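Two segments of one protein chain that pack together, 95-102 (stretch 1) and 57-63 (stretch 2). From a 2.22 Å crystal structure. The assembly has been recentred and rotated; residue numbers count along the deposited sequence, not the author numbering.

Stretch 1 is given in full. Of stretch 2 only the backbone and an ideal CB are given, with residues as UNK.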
# COMPACT_ATOMS: atom_id res chain seq x y z
N LYS A 95 0.46 -1.24 23.55
CA LYS A 95 -0.91 -1.12 24.00
C LYS A 95 -1.52 0.24 23.65
O LYS A 95 -2.75 0.36 23.61
CB LYS A 95 -0.94 -1.33 25.52
CG LYS A 95 -0.49 -2.70 26.05
CD LYS A 95 -1.56 -3.77 25.77
CE LYS A 95 -1.26 -5.14 26.46
NZ LYS A 95 -1.97 -6.37 25.83
N ARG A 96 -0.70 1.26 23.41
CA ARG A 96 -1.20 2.63 23.18
C ARG A 96 -2.05 3.08 24.37
O ARG A 96 -3.23 3.43 24.25
CB ARG A 96 -2.00 2.74 21.88
CG ARG A 96 -1.14 2.65 20.62
CD ARG A 96 -1.86 3.19 19.39
NE ARG A 96 -1.02 3.10 18.19
CZ ARG A 96 -1.46 3.35 16.95
NH1 ARG A 96 -2.73 3.71 16.73
NH2 ARG A 96 -0.62 3.27 15.92
N LYS A 97 -1.43 3.05 25.54
CA LYS A 97 -2.08 3.51 26.74
C LYS A 97 -1.07 4.17 27.63
O LYS A 97 0.14 3.99 27.47
CB LYS A 97 -2.80 2.39 27.51
CG LYS A 97 -1.88 1.27 28.04
CD LYS A 97 -2.64 0.37 29.05
CE LYS A 97 -1.82 -0.82 29.55
NZ LYS A 97 -2.71 -1.72 30.39
N VAL A 98 -1.59 5.00 28.53
CA VAL A 98 -0.79 5.64 29.55
C VAL A 98 -0.64 4.69 30.73
O VAL A 98 -1.64 4.27 31.33
CB VAL A 98 -1.44 6.95 30.00
CG1 VAL A 98 -0.64 7.58 31.11
CG2 VAL A 98 -1.52 7.91 28.82
N ILE A 99 0.59 4.49 31.18
CA ILE A 99 0.85 3.59 32.30
C ILE A 99 1.40 4.30 33.52
O ILE A 99 1.53 3.68 34.57
CB ILE A 99 1.79 2.43 31.89
CG1 ILE A 99 3.15 2.96 31.37
CG2 ILE A 99 1.18 1.68 30.76
CD1 ILE A 99 4.21 1.85 30.99
N ASP A 100 1.74 5.58 33.43
CA ASP A 100 2.17 6.32 34.62
C ASP A 100 2.23 7.80 34.22
O ASP A 100 2.36 8.15 33.05
CB ASP A 100 3.51 5.72 35.14
CG ASP A 100 3.90 6.21 36.50
OD1 ASP A 100 3.04 6.30 37.44
OD2 ASP A 100 5.14 6.41 36.64
N THR A 101 2.12 8.67 35.20
CA THR A 101 2.27 10.08 34.91
C THR A 101 3.08 10.71 36.01
O THR A 101 2.94 10.33 37.18
CB THR A 101 0.96 10.80 34.78
OG1 THR A 101 0.25 10.62 35.99
CG2 THR A 101 0.13 10.25 33.65
N THR A 102 3.93 11.65 35.62
CA THR A 102 4.79 12.37 36.57
C THR A 102 4.50 13.85 36.36
O THR A 102 4.87 14.41 35.32
CB THR A 102 6.28 12.11 36.29
OG1 THR A 102 6.51 10.71 36.13
CG2 THR A 102 7.12 12.75 37.40
N UNK A 57 2.64 10.82 14.96
CA UNK A 57 1.84 11.72 15.78
C UNK A 57 0.61 10.97 16.22
O UNK A 57 -0.52 11.45 16.03
CB UNK A 57 1.47 13.00 15.03
N UNK A 58 0.83 9.78 16.75
CA UNK A 58 -0.20 8.91 17.29
C UNK A 58 -0.79 9.56 18.53
O UNK A 58 -0.07 10.05 19.41
CB UNK A 58 0.36 7.52 17.61
N UNK A 59 -2.09 9.40 18.69
CA UNK A 59 -2.80 9.80 19.88
C UNK A 59 -3.05 8.66 20.86
O UNK A 59 -3.70 7.68 20.51
CB UNK A 59 -4.13 10.43 19.48
N UNK A 60 -2.72 8.90 22.12
CA UNK A 60 -3.01 7.98 23.21
C UNK A 60 -3.97 8.67 24.16
O UNK A 60 -3.67 9.73 24.68
CB UNK A 60 -1.73 7.54 23.93
N UNK A 61 -5.12 8.09 24.41
CA UNK A 61 -6.08 8.72 25.31
C UNK A 61 -5.58 8.73 26.74
O UNK A 61 -4.99 7.77 27.24
CB UNK A 61 -7.43 8.00 25.24
N UNK A 62 -5.91 9.82 27.42
CA UNK A 62 -5.42 10.09 28.76
C UNK A 62 -6.61 10.55 29.58
O UNK A 62 -7.34 11.44 29.17
CB UNK A 62 -4.30 11.13 28.76
N UNK A 63 -6.85 9.87 30.69
CA UNK A 63 -8.00 10.21 31.53
C UNK A 63 -9.25 10.26 30.65
O UNK A 63 -9.32 9.62 29.60
CB UNK A 63 -7.78 11.54 32.25

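Position 57 has nothing of stretch 1 near its ideal CB. Its phi/psi of 49/50 is left-handed, which favours glycine, asparagine or aspartate but does not exclude others. The residue is Tyr57. Its side chain is out of reach of stretch 1, and its OH is hydrogen-bonded elsewhere in the structure.

At position 58 the CA-to-CB bond points toward stretch 1, and the ideal CB lies 4.6 Å from Arg96 CZ. The arginine side chain is extended there and offers a flat, charged guanidinium. An acidic residue could pair with it, and an aliphatic or aromatic one could lie against its face. The residue is Ile58. Its CD1 sits over one face of the guanidinium, 3.5 Å from Arg96 NH2. This is packing, not charge pairing.

Position 59 points away. Stretch 1 sets no demand, and many residues would fit. It is Leu59. Its backbone O takes a weak hydrogen bond from water 1, at 3.4 Å, and that water accepts a weak one from Arg96 NH1, at 2.6 Å.

Position 60 points toward stretch 1 again, with beta angles of -116/122. Its ideal CB is 4.4 Å from Arg96 O, 4.8 Å from Lys97 N and 4.9 Å from Val98 CG2. The space is bounded by backbone and a methyl group, so valine, isoleucine or leucine would suit. The residue is Ile60. Its CG2 packs 3.6 Å from Lys97 CA and 3.9 Å from Val98 CG2, while its CG1 lies 4.2 Å from Arg96 CB.

Position 61 points sideways, with no stretch 1 atom near its ideal CB. Its phi of -68 permits proline, among many others. It is Pro61, whose CD comes 4.2 Å from Arg96 O. No direct hydrogen bond joins the stretches. Water 2 bridges them here, donating to Pro61 O and accepting from Val98 N, each at 2.7 Å.

Position 62 also starts sideways, but its ideal CB is 4.3 Å from Val98 CG2. The methyl of Thr101 lies farther along stretch 1. A medium aliphatic could meet the valine; a long or aromatic side chain could reach both. The residue is Phe62, with chi1 in t. Its ring end comes nearer, placing CD1 4.0 Å from Val98 CG2 and CE1 3.6 Å from Thr101 CG2.

Position 63 has open space and a positive phi, which glycine accepts most easily. It is Glu63, poorly ordered and without contact to stretch 1.

Stretch 2, residues 57-63: YILIPFE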
# COMPACT_ATOMS: atom_id res chain seq x y z
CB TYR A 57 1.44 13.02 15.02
CG TYR A 57 2.66 13.81 14.64
CD1 TYR A 57 3.23 14.72 15.51
CD2 TYR A 57 3.26 13.60 13.43
CE1 TYR A 57 4.40 15.37 15.18
CE2 TYR A 57 4.41 14.27 13.09
CZ TYR A 57 4.95 15.17 13.95
OH TYR A 57 6.08 15.80 13.61
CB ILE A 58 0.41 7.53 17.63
CG1 ILE A 58 0.67 6.66 16.38
CG2 ILE A 58 -0.41 6.72 18.67
CD1 ILE A 58 -0.41 6.71 15.43
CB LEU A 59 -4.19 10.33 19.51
CG LEU A 59 -4.31 11.51 18.51
CD1 LEU A 59 -5.79 11.85 18.44
CD2 LEU A 59 -3.41 12.62 19.01
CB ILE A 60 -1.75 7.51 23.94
CG1 ILE A 60 -0.97 6.64 22.96
CG2 ILE A 60 -2.17 6.75 25.19
CD1 ILE A 60 0.35 6.22 23.42
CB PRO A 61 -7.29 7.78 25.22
CG PRO A 61 -7.09 7.01 23.99
CD PRO A 61 -5.63 6.86 23.81
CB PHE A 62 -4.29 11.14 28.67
CG PHE A 62 -3.81 11.57 29.99
CD1 PHE A 62 -3.56 10.63 30.96
CD2 PHE A 62 -3.54 12.89 30.24
CE1 PHE A 62 -3.11 11.02 32.19
CE2 PHE A 62 -3.09 13.28 31.46
CZ PHE A 62 -2.87 12.35 32.44
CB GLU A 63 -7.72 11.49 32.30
CG GLU A 63 -6.70 11.32 33.42
CD GLU A 63 -6.36 12.64 34.11
OE1 GLU A 63 -6.07 13.63 33.41
OE2 GLU A 63 -6.38 12.68 35.36
O HOH W 1 -4.25 5.43 17.96
O HOH W 2 -4.28 5.43 28.34
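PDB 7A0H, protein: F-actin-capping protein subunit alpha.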